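Local coordinates for 5-carboxymethyl-2-hydroxymuconate delta-isomerase (Bordetella bronchiseptica, PDB 4JJ9), which probably catalyses the isomerisation of 5-carboxymethyl-2-hydroxymuconate, a double-bond shift in the homoprotocatechuate catabolic pathway, at residues Asn33-Leu47 with Ala124-Val138. Sequence-based numbering, arbitrary orientation.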
ATOM      1  N   ASN A  33       4.156   4.290  17.036  1.00 10.50           N
ATOM      2  CA  ASN A  33       3.998   4.373  18.494  1.00 11.03           C
ATOM      3  C   ASN A  33       3.099   3.289  19.098  1.00 11.64           C
ATOM      4  O   ASN A  33       3.203   2.986  20.288  1.00 12.07           O
ATOM      5  CB  ASN A  33       3.555   5.779  18.949  1.00 11.16           C
ATOM      6  CG  ASN A  33       2.207   6.215  18.356  1.00 11.83           C
ATOM      7  OD1 ASN A  33       1.659   5.585  17.445  1.00 10.86           O
ATOM      8  ND2 ASN A  33       1.672   7.313  18.885  1.00 11.35           N
ATOM      9  N   LEU A  34       2.222   2.705  18.289  1.00 11.53           N
ATOM     10  CA  LEU A  34       1.346   1.639  18.781  1.00 12.49           C
ATOM     11  C   LEU A  34       2.116   0.375  19.185  1.00 13.04           C
ATOM     12  O   LEU A  34       1.634  -0.413  19.991  1.00 13.21           O
ATOM     13  CB  LEU A  34       0.254   1.304  17.760  1.00 12.43           C
ATOM     14  CG  LEU A  34      -0.697   2.445  17.380  1.00 12.94           C
ATOM     15  CD1 LEU A  34      -1.854   1.898  16.539  1.00 13.88           C
ATOM     16  CD2 LEU A  34      -1.238   3.166  18.605  1.00 14.31           C
ATOM     17  N   ASP A  35       3.312   0.198  18.627  1.00 13.64           N
ATOM     18  CA  ASP A  35       4.162  -0.955  18.953  1.00 15.07           C
ATOM     19  C   ASP A  35       4.601  -0.954  20.405  1.00 16.17           C
ATOM     20  O   ASP A  35       4.985  -1.993  20.927  1.00 16.51           O
ATOM     21  CB  ASP A  35       5.402  -1.000  18.065  1.00 15.17           C
ATOM     22  CG  ASP A  35       5.123  -1.583  16.710  1.00 15.05           C
ATOM     23  OD1 ASP A  35       4.161  -2.368  16.562  1.00 16.88           O
ATOM     24  OD2 ASP A  35       5.892  -1.262  15.783  1.00 18.68           O
ATOM     25  N   ARG A  36       4.546   0.215  21.035  1.00 16.99           N
ATOM     26  CA  ARG A  36       4.826   0.358  22.460  1.00 18.40           C
ATOM     27  C   ARG A  36       3.665  -0.177  23.296  1.00 18.53           C
ATOM     28  O   ARG A  36       3.861  -0.590  24.444  1.00 19.04           O
ATOM     29  CB  ARG A  36       5.094   1.829  22.801  1.00 18.75           C
ATOM     30  CG  ARG A  36       6.261   2.433  22.013  1.00 22.08           C
ATOM     31  CD  ARG A  36       6.393   3.938  22.190  1.00 27.31           C
ATOM     32  NE  ARG A  36       7.773   4.368  21.950  1.00 31.36           N
ATOM     33  CZ  ARG A  36       8.273   4.738  20.772  1.00 33.50           C
ATOM     34  NH1 ARG A  36       7.511   4.761  19.678  1.00 35.00           N
ATOM     35  NH2 ARG A  36       9.546   5.103  20.689  1.00 33.95           N
ATOM     36  N   ASP A  37       2.467  -0.183  22.711  1.00 18.39           N
ATOM     37  CA  ASP A  37       1.223  -0.479  23.437  1.00 18.88           C
ATOM     38  C   ASP A  37       0.731  -1.923  23.332  1.00 18.77           C
ATOM     39  O   ASP A  37       0.030  -2.404  24.223  1.00 18.61           O
ATOM     40  CB  ASP A  37       0.083   0.432  22.969  1.00 19.01           C
ATOM     41  CG  ASP A  37       0.399   1.910  23.097  1.00 20.91           C
ATOM     42  OD1 ASP A  37       1.265   2.293  23.910  1.00 22.64           O
ATOM     43  OD2 ASP A  37      -0.253   2.696  22.375  1.00 23.69           O
ATOM     44  N   LEU A  38       1.040  -2.595  22.225  1.00 18.60           N
ATOM     45  CA  LEU A  38       0.630  -3.998  22.055  1.00 18.94           C
ATOM     46  C   LEU A  38       1.474  -4.765  21.058  1.00 18.31           C
ATOM     47  O   LEU A  38       2.228  -4.178  20.278  1.00 17.73           O
ATOM     48  CB  LEU A  38      -0.861  -4.142  21.703  1.00 19.93           C
ATOM     49  CG  LEU A  38      -1.570  -3.291  20.647  1.00 21.54           C
ATOM     50  CD1 LEU A  38      -0.769  -3.124  19.370  1.00 23.46           C
ATOM     51  CD2 LEU A  38      -2.964  -3.871  20.350  1.00 22.44           C
ATOM     52  N   ASP A  39       1.326  -6.086  21.101  1.00 17.86           N
ATOM     53  CA  ASP A  39       1.971  -6.986  20.170  1.00 17.72           C
ATOM     54  C   ASP A  39       1.093  -7.075  18.937  1.00 17.50           C
ATOM     55  O   ASP A  39       0.016  -7.677  18.966  1.00 17.44           O
ATOM     56  CB  ASP A  39       2.142  -8.368  20.811  1.00 18.08           C
ATOM     57  CG  ASP A  39       2.699  -9.408  19.847  1.00 18.43           C
ATOM     58  OD1 ASP A  39       3.223  -9.053  18.767  1.00 19.99           O
ATOM     59  OD2 ASP A  39       2.624 -10.598  20.197  1.00 18.49           O
HETATM   60  N   MSE A  40       1.563  -6.460  17.854  1.00 17.10           N
HETATM   61  CA  MSE A  40       0.784  -6.391  16.624  1.00 17.26           C
HETATM   62  C   MSE A  40       0.731  -7.744  15.917  1.00 16.42           C
HETATM   63  O   MSE A  40      -0.180  -8.000  15.128  1.00 16.22           O
HETATM   64  CB  MSE A  40       1.344  -5.296  15.715  1.00 18.16           C
HETATM   65  CG  MSE A  40       0.532  -4.999  14.462  1.00 21.52           C
HETATM   66 SE   MSE A  40      -1.341  -4.462  14.733  1.00 36.38          SE
HETATM   67  CE  MSE A  40      -1.192  -3.479  16.403  1.00 16.34           C
ATOM     68  N   GLY A  41       1.699  -8.606  16.220  1.00 15.40           N
ATOM     69  CA  GLY A  41       1.698  -9.978  15.702  1.00 15.02           C
ATOM     70  C   GLY A  41       0.476 -10.742  16.188  1.00 14.15           C
ATOM     71  O   GLY A  41      -0.164 -11.455  15.425  1.00 13.75           O
ATOM     72  N   ALA A  42       0.152 -10.583  17.469  1.00 14.23           N
ATOM     73  CA  ALA A  42      -1.023 -11.232  18.047  1.00 13.68           C
ATOM     74  C   ALA A  42      -2.308 -10.699  17.413  1.00 13.77           C
ATOM     75  O   ALA A  42      -3.263 -11.452  17.218  1.00 13.88           O
ATOM     76  CB  ALA A  42      -1.050 -11.038  19.555  1.00 14.22           C
ATOM     77  N   VAL A  43      -2.320  -9.406  17.080  1.00 13.23           N
ATOM     78  CA  VAL A  43      -3.462  -8.806  16.378  1.00 13.27           C
ATOM     79  C   VAL A  43      -3.630  -9.445  14.995  1.00 13.21           C
ATOM     80  O   VAL A  43      -4.743  -9.813  14.604  1.00 13.30           O
ATOM     81  CB  VAL A  43      -3.350  -7.262  16.276  1.00 13.20           C
ATOM     82  CG1 VAL A  43      -4.460  -6.691  15.398  1.00 13.84           C
ATOM     83  CG2 VAL A  43      -3.406  -6.623  17.668  1.00 13.31           C
ATOM     84  N   CYS A  44      -2.521  -9.601  14.273  1.00 13.10           N
ATOM     85  CA  CYS A  44      -2.559 -10.234  12.948  1.00 13.17           C
ATOM     86  C   CYS A  44      -3.118 -11.652  13.028  1.00 13.41           C
ATOM     87  O   CYS A  44      -3.973 -12.035  12.226  1.00 12.55           O
ATOM     88  CB  CYS A  44      -1.176 -10.253  12.299  1.00 12.95           C
ATOM     89  SG  CYS A  44      -0.563  -8.626  11.765  1.00 13.85           S
ATOM     90  N   ARG A  45      -2.648 -12.416  14.014  1.00 13.90           N
ATOM     91  CA  ARG A  45      -3.110 -13.796  14.201  1.00 15.06           C
ATOM     92  C   ARG A  45      -4.596 -13.842  14.511  1.00 15.03           C
ATOM     93  O   ARG A  45      -5.332 -14.658  13.944  1.00 15.59           O
ATOM     94  CB  ARG A  45      -2.309 -14.511  15.298  1.00 15.15           C
ATOM     95  CG  ARG A  45      -0.867 -14.799  14.912  1.00 17.62           C
ATOM     96  CD  ARG A  45      -0.163 -15.713  15.926  1.00 19.95           C
ATOM     97  NE  ARG A  45       0.107 -15.072  17.219  1.00 22.65           N
ATOM     98  CZ  ARG A  45       1.114 -14.235  17.463  1.00 22.76           C
ATOM     99  NH1 ARG A  45       1.966 -13.894  16.505  1.00 24.06           N
ATOM    100  NH2 ARG A  45       1.262 -13.721  18.675  1.00 24.96           N
ATOM    101  N   GLY A  46      -5.038 -12.953  15.399  1.00 15.14           N
ATOM    102  CA  GLY A  46      -6.450 -12.861  15.767  1.00 15.69           C
ATOM    103  C   GLY A  46      -7.345 -12.518  14.589  1.00 15.82           C
ATOM    104  O   GLY A  46      -8.459 -13.037  14.472  1.00 15.82           O
ATOM    105  N   LEU A  47      -6.862 -11.635  13.717  1.00 15.75           N
ATOM    106  CA  LEU A  47      -7.622 -11.239  12.529  1.00 16.30           C
ATOM    107  C   LEU A  47      -7.709 -12.363  11.502  1.00 17.01           C
ATOM    108  O   LEU A  47      -8.764 -12.568  10.892  1.00 17.00           O
ATOM    109  CB  LEU A  47      -7.048  -9.965  11.900  1.00 16.09           C
ATOM    110  CG  LEU A  47      -7.310  -8.678  12.692  1.00 15.68           C
ATOM    111  CD1 LEU A  47      -6.427  -7.525  12.183  1.00 14.69           C
ATOM    112  CD2 LEU A  47      -8.795  -8.281  12.674  1.00 15.71           C
ATOM    113  N   ALA A 124     -13.892  -8.478  15.342  1.00 17.24           N
ATOM    114  CA  ALA A 124     -12.608  -9.020  15.785  1.00 16.83           C
ATOM    115  C   ALA A 124     -11.581  -7.907  16.009  1.00 16.79           C
ATOM    116  O   ALA A 124     -10.850  -7.918  16.995  1.00 16.30           O
ATOM    117  CB  ALA A 124     -12.084 -10.023  14.783  1.00 17.02           C
ATOM    118  N   ALA A 125     -11.530  -6.949  15.086  1.00 16.69           N
ATOM    119  CA  ALA A 125     -10.594  -5.832  15.202  1.00 16.95           C
ATOM    120  C   ALA A 125     -10.890  -4.988  16.449  1.00 17.20           C
ATOM    121  O   ALA A 125      -9.969  -4.629  17.182  1.00 16.75           O
ATOM    122  CB  ALA A 125     -10.620  -4.979  13.941  1.00 16.89           C
ATOM    123  N   ARG A 126     -12.171  -4.696  16.692  1.00 17.79           N
ATOM    124  CA  ARG A 126     -12.595  -3.953  17.887  1.00 18.67           C
ATOM    125  C   ARG A 126     -12.117  -4.657  19.152  1.00 18.54           C
ATOM    126  O   ARG A 126     -11.588  -4.013  20.065  1.00 18.82           O
ATOM    127  CB  ARG A 126     -14.122  -3.802  17.945  1.00 19.02           C
ATOM    128  CG  ARG A 126     -14.704  -2.625  17.177  1.00 21.88           C
ATOM    129  CD  ARG A 126     -16.191  -2.429  17.521  1.00 25.90           C
ATOM    130  NE  ARG A 126     -16.862  -1.451  16.661  1.00 28.64           N
ATOM    131  CZ  ARG A 126     -17.249  -0.233  17.044  1.00 29.88           C
ATOM    132  NH1 ARG A 126     -17.031   0.193  18.284  1.00 30.62           N
ATOM    133  NH2 ARG A 126     -17.855   0.570  16.178  1.00 30.90           N
ATOM    134  N   ALA A 127     -12.288  -5.977  19.192  1.00 18.29           N
ATOM    135  CA  ALA A 127     -11.907  -6.781  20.361  1.00 18.45           C
ATOM    136  C   ALA A 127     -10.397  -6.832  20.572  1.00 18.31           C
ATOM    137  O   ALA A 127      -9.922  -6.707  21.704  1.00 18.64           O
ATOM    138  CB  ALA A 127     -12.476  -8.184  20.253  1.00 18.59           C
ATOM    139  N   LEU A 128      -9.647  -7.002  19.485  1.00 18.12           N
ATOM    140  CA  LEU A 128      -8.197  -7.145  19.560  1.00 18.52           C
ATOM    141  C   LEU A 128      -7.492  -5.834  19.857  1.00 19.24           C
ATOM    142  O   LEU A 128      -6.435  -5.826  20.488  1.00 19.10           O
ATOM    143  CB  LEU A 128      -7.641  -7.738  18.262  1.00 18.46           C
ATOM    144  CG  LEU A 128      -7.956  -9.215  17.997  1.00 18.41           C
ATOM    145  CD1 LEU A 128      -7.849  -9.494  16.502  1.00 15.90           C
ATOM    146  CD2 LEU A 128      -7.040 -10.145  18.809  1.00 18.67           C
ATOM    147  N   LEU A 129      -8.074  -4.732  19.390  1.00 19.58           N
ATOM    148  CA  LEU A 129      -7.458  -3.420  19.565  1.00 20.75           C
ATOM    149  C   LEU A 129      -8.019  -2.615  20.742  1.00 21.17           C
ATOM    150  O   LEU A 129      -7.585  -1.492  20.979  1.00 21.54           O
ATOM    151  CB  LEU A 129      -7.517  -2.621  18.258  1.00 20.34           C
ATOM    152  CG  LEU A 129      -6.844  -3.274  17.043  1.00 20.31           C
ATOM    153  CD1 LEU A 129      -7.290  -2.602  15.754  1.00 21.35           C
ATOM    154  CD2 LEU A 129      -5.322  -3.267  17.156  1.00 21.09           C
ATOM    155  N   ALA A 130      -8.957  -3.199  21.489  1.00 22.02           N
ATOM    156  CA  ALA A 130      -9.584  -2.527  22.642  1.00 22.70           C
ATOM    157  C   ALA A 130      -8.622  -2.042  23.750  1.00 23.29           C
ATOM    158  O   ALA A 130      -8.785  -0.920  24.254  1.00 23.62           O
ATOM    159  CB  ALA A 130     -10.699  -3.393  23.234  1.00 22.51           C
ATOM    160  N   PRO A 131      -7.628  -2.872  24.146  1.00 23.55           N
ATOM    161  CA  PRO A 131      -6.660  -2.410  25.152  1.00 23.57           C
ATOM    162  C   PRO A 131      -5.921  -1.129  24.756  1.00 23.12           C
ATOM    163  O   PRO A 131      -5.538  -0.355  25.629  1.00 23.35           O
ATOM    164  CB  PRO A 131      -5.673  -3.579  25.240  1.00 23.78           C
ATOM    165  CG  PRO A 131      -6.511  -4.770  24.923  1.00 24.12           C
ATOM    166  CD  PRO A 131      -7.434  -4.304  23.836  1.00 23.86           C
ATOM    167  N   LEU A 132      -5.728  -0.923  23.453  1.00 22.47           N
ATOM    168  CA  LEU A 132      -5.123   0.292  22.915  1.00 21.86           C
ATOM    169  C   LEU A 132      -5.895   1.536  23.361  1.00 20.85           C
ATOM    170  O   LEU A 132      -5.309   2.541  23.776  1.00 20.34           O
ATOM    171  CB  LEU A 132      -5.140   0.214  21.388  1.00 22.19           C
ATOM    172  CG  LEU A 132      -3.977   0.636  20.501  1.00 24.20           C
ATOM    173  CD1 LEU A 132      -2.691  -0.018  20.942  1.00 25.11           C
ATOM    174  CD2 LEU A 132      -4.291   0.250  19.065  1.00 23.40           C
ATOM    175  N   LEU A 133      -7.215   1.453  23.267  1.00 19.94           N
ATOM    176  CA  LEU A 133      -8.088   2.593  23.522  1.00 19.76           C
ATOM    177  C   LEU A 133      -8.122   2.999  24.991  1.00 19.75           C
ATOM    178  O   LEU A 133      -8.456   4.135  25.310  1.00 19.44           O
ATOM    179  CB  LEU A 133      -9.500   2.304  23.007  1.00 19.86           C
ATOM    180  CG  LEU A 133      -9.629   2.037  21.506  1.00 19.87           C
ATOM    181  CD1 LEU A 133     -11.090   1.910  21.140  1.00 21.13           C
ATOM    182  CD2 LEU A 133      -8.966   3.149  20.685  1.00 20.08           C
ATOM    183  N   GLN A 134      -7.767   2.072  25.880  1.00 19.94           N
ATOM    184  CA  GLN A 134      -7.734   2.365  27.311  1.00 20.27           C
ATOM    185  C   GLN A 134      -6.625   3.356  27.685  1.00 19.78           C
ATOM    186  O   GLN A 134      -6.781   4.135  28.626  1.00 19.82           O
ATOM    187  CB  GLN A 134      -7.607   1.071  28.128  1.00 20.83           C
ATOM    188  CG  GLN A 134      -7.843   1.241  29.635  1.00 23.26           C
ATOM    189  CD  GLN A 134      -7.945  -0.084  30.389  1.00 26.38           C
ATOM    190  OE1 GLN A 134      -8.214  -0.102  31.595  1.00 28.28           O
ATOM    191  NE2 GLN A 134      -7.735  -1.193  29.685  1.00 27.35           N
ATOM    192  N   GLN A 135      -5.518   3.342  26.943  1.00 19.23           N
ATOM    193  CA  GLN A 135      -4.347   4.140  27.319  1.00 18.95           C
ATOM    194  C   GLN A 135      -3.817   5.092  26.243  1.00 17.50           C
ATOM    195  O   GLN A 135      -2.726   5.651  26.388  1.00 17.86           O
ATOM    196  CB  GLN A 135      -3.220   3.230  27.829  1.00 19.69           C
ATOM    197  CG  GLN A 135      -3.582   2.452  29.083  1.00 22.45           C
ATOM    198  CD  GLN A 135      -2.395   1.723  29.682  1.00 26.52           C
ATOM    199  OE1 GLN A 135      -1.785   0.861  29.042  1.00 28.45           O
ATOM    200  NE2 GLN A 135      -2.066   2.063  30.920  1.00 27.69           N
ATOM    201  N   ARG A 136      -4.590   5.278  25.171  1.00 15.65           N
ATOM    202  CA  ARG A 136      -4.223   6.200  24.097  1.00 13.45           C
ATOM    203  C   ARG A 136      -5.447   6.586  23.271  1.00 12.28           C
ATOM    204  O   ARG A 136      -6.393   5.804  23.142  1.00 11.36           O
ATOM    205  CB  ARG A 136      -3.172   5.566  23.178  1.00 14.22           C
ATOM    206  CG  ARG A 136      -2.496   6.558  22.248  1.00 12.73           C
ATOM    207  CD  ARG A 136      -1.514   5.875  21.291  1.00 14.42           C
ATOM    208  NE  ARG A 136      -0.370   5.246  21.959  1.00 15.01           N
ATOM    209  CZ  ARG A 136       0.719   5.892  22.364  1.00 16.22           C
ATOM    210  NH1 ARG A 136       0.817   7.204  22.206  1.00 14.94           N
ATOM    211  NH2 ARG A 136       1.715   5.219  22.941  1.00 17.63           N
ATOM    212  N   ARG A 137      -5.420   7.805  22.738  1.00 11.09           N
ATOM    213  CA  ARG A 137      -6.369   8.222  21.720  1.00 10.23           C
ATOM    214  C   ARG A 137      -5.885   7.661  20.396  1.00  9.63           C
ATOM    215  O   ARG A 137      -4.787   7.997  19.931  1.00  9.37           O
ATOM    216  CB  ARG A 137      -6.445   9.745  21.629  1.00 10.57           C
ATOM    217  CG  ARG A 137      -7.124  10.394  22.820  1.00 11.58           C
ATOM    218  CD  ARG A 137      -8.643  10.201  22.791  1.00 12.79           C
ATOM    219  NE  ARG A 137      -9.247  10.739  24.011  1.00 14.06           N
ATOM    220  CZ  ARG A 137     -10.507  10.553  24.395  1.00 14.69           C
ATOM    221  NH1 ARG A 137     -11.366   9.852  23.656  1.00 13.89           N
ATOM    222  NH2 ARG A 137     -10.912  11.075  25.551  1.00 16.20           N
ATOM    223  N   VAL A 138      -6.707   6.806  19.799  1.00  8.68           N
ATOM    224  CA  VAL A 138      -6.335   6.132  18.556  1.00  8.43           C
ATOM    225  C   VAL A 138      -7.491   6.192  17.567  1.00  8.37           C
ATOM    226  O   VAL A 138      -8.621   5.869  17.922  1.00  8.50           O
ATOM    227  CB  VAL A 138      -5.939   4.652  18.812  1.00  8.47           C
ATOM    228  CG1 VAL A 138      -5.384   4.004  17.528  1.00  8.81           C
ATOM    229  CG2 VAL A 138      -4.901   4.552  19.933  1.00  9.26           C
TER
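Leu132 is wedged between Leu34, Asp37 and Leu38, and the packing is closest at its CD1. Leu132 CD1 lies 3.5 Å from Leu38 CG, closer than two carbons normally approach, and also touches CB of Asp37; Leu132 CD2 meets Leu34 CD1 at 3.9 Å, the two leucine side chains crossing at about a right angle. Farther along, Leu129 CD2 sits against both methyls of Val43, 3.9 Å from CG2, and reaches Leu38 CD2 as well. Leu128 is a knob in the hole formed by Ala42, Val43, Gly46 and Leu47: its CD1 rests 3.6 Å from Leu47 N, and the absence of a side chain at Gly46 lets the leucine lie directly on the backbone. Val43, Gly46 and Leu47 thus pair helix 40-47 with Leu128 and Leu129 of helix 124-135, antiparallel at 162° with axes 9.8 Å apart; Leu34, Asp37 and Leu38 belong to the lead-in to the first helix. Both helices pack on one face of the four-stranded mixed sheet, as in the tautomerase (MIF) superfamily, where Leu47 and Ala125 share Leu101 of strand 97-105 and Leu129 continues onto Leu140. Leu34, Val43, Leu47, Leu129 and Leu132 are buried on this inner side, whereas Leu38, Leu128, Asp37 and Arg136 are partly exposed. Beyond the kink in the second helix the contact becomes polar. Arg136 extends with CG anti to the backbone N (chi1 -166°), then bends at chi3 and presents its guanidinium side-on. Arg136 NE donates to Asp37 OD2 at 2.6 Å and Arg136 NH2 to Asp37 OD1 at 3.1 Å, each oxygen accepting on its syn lone pair. Carboxylate and guanidinium planes are 19° apart; the paired bonds, with NH1 bound to Asp95 O, restrict the guanidinium's rotation. Over one face lies the Asn33 amide, itself bonded to Ser31, Asp95 and Tyr96.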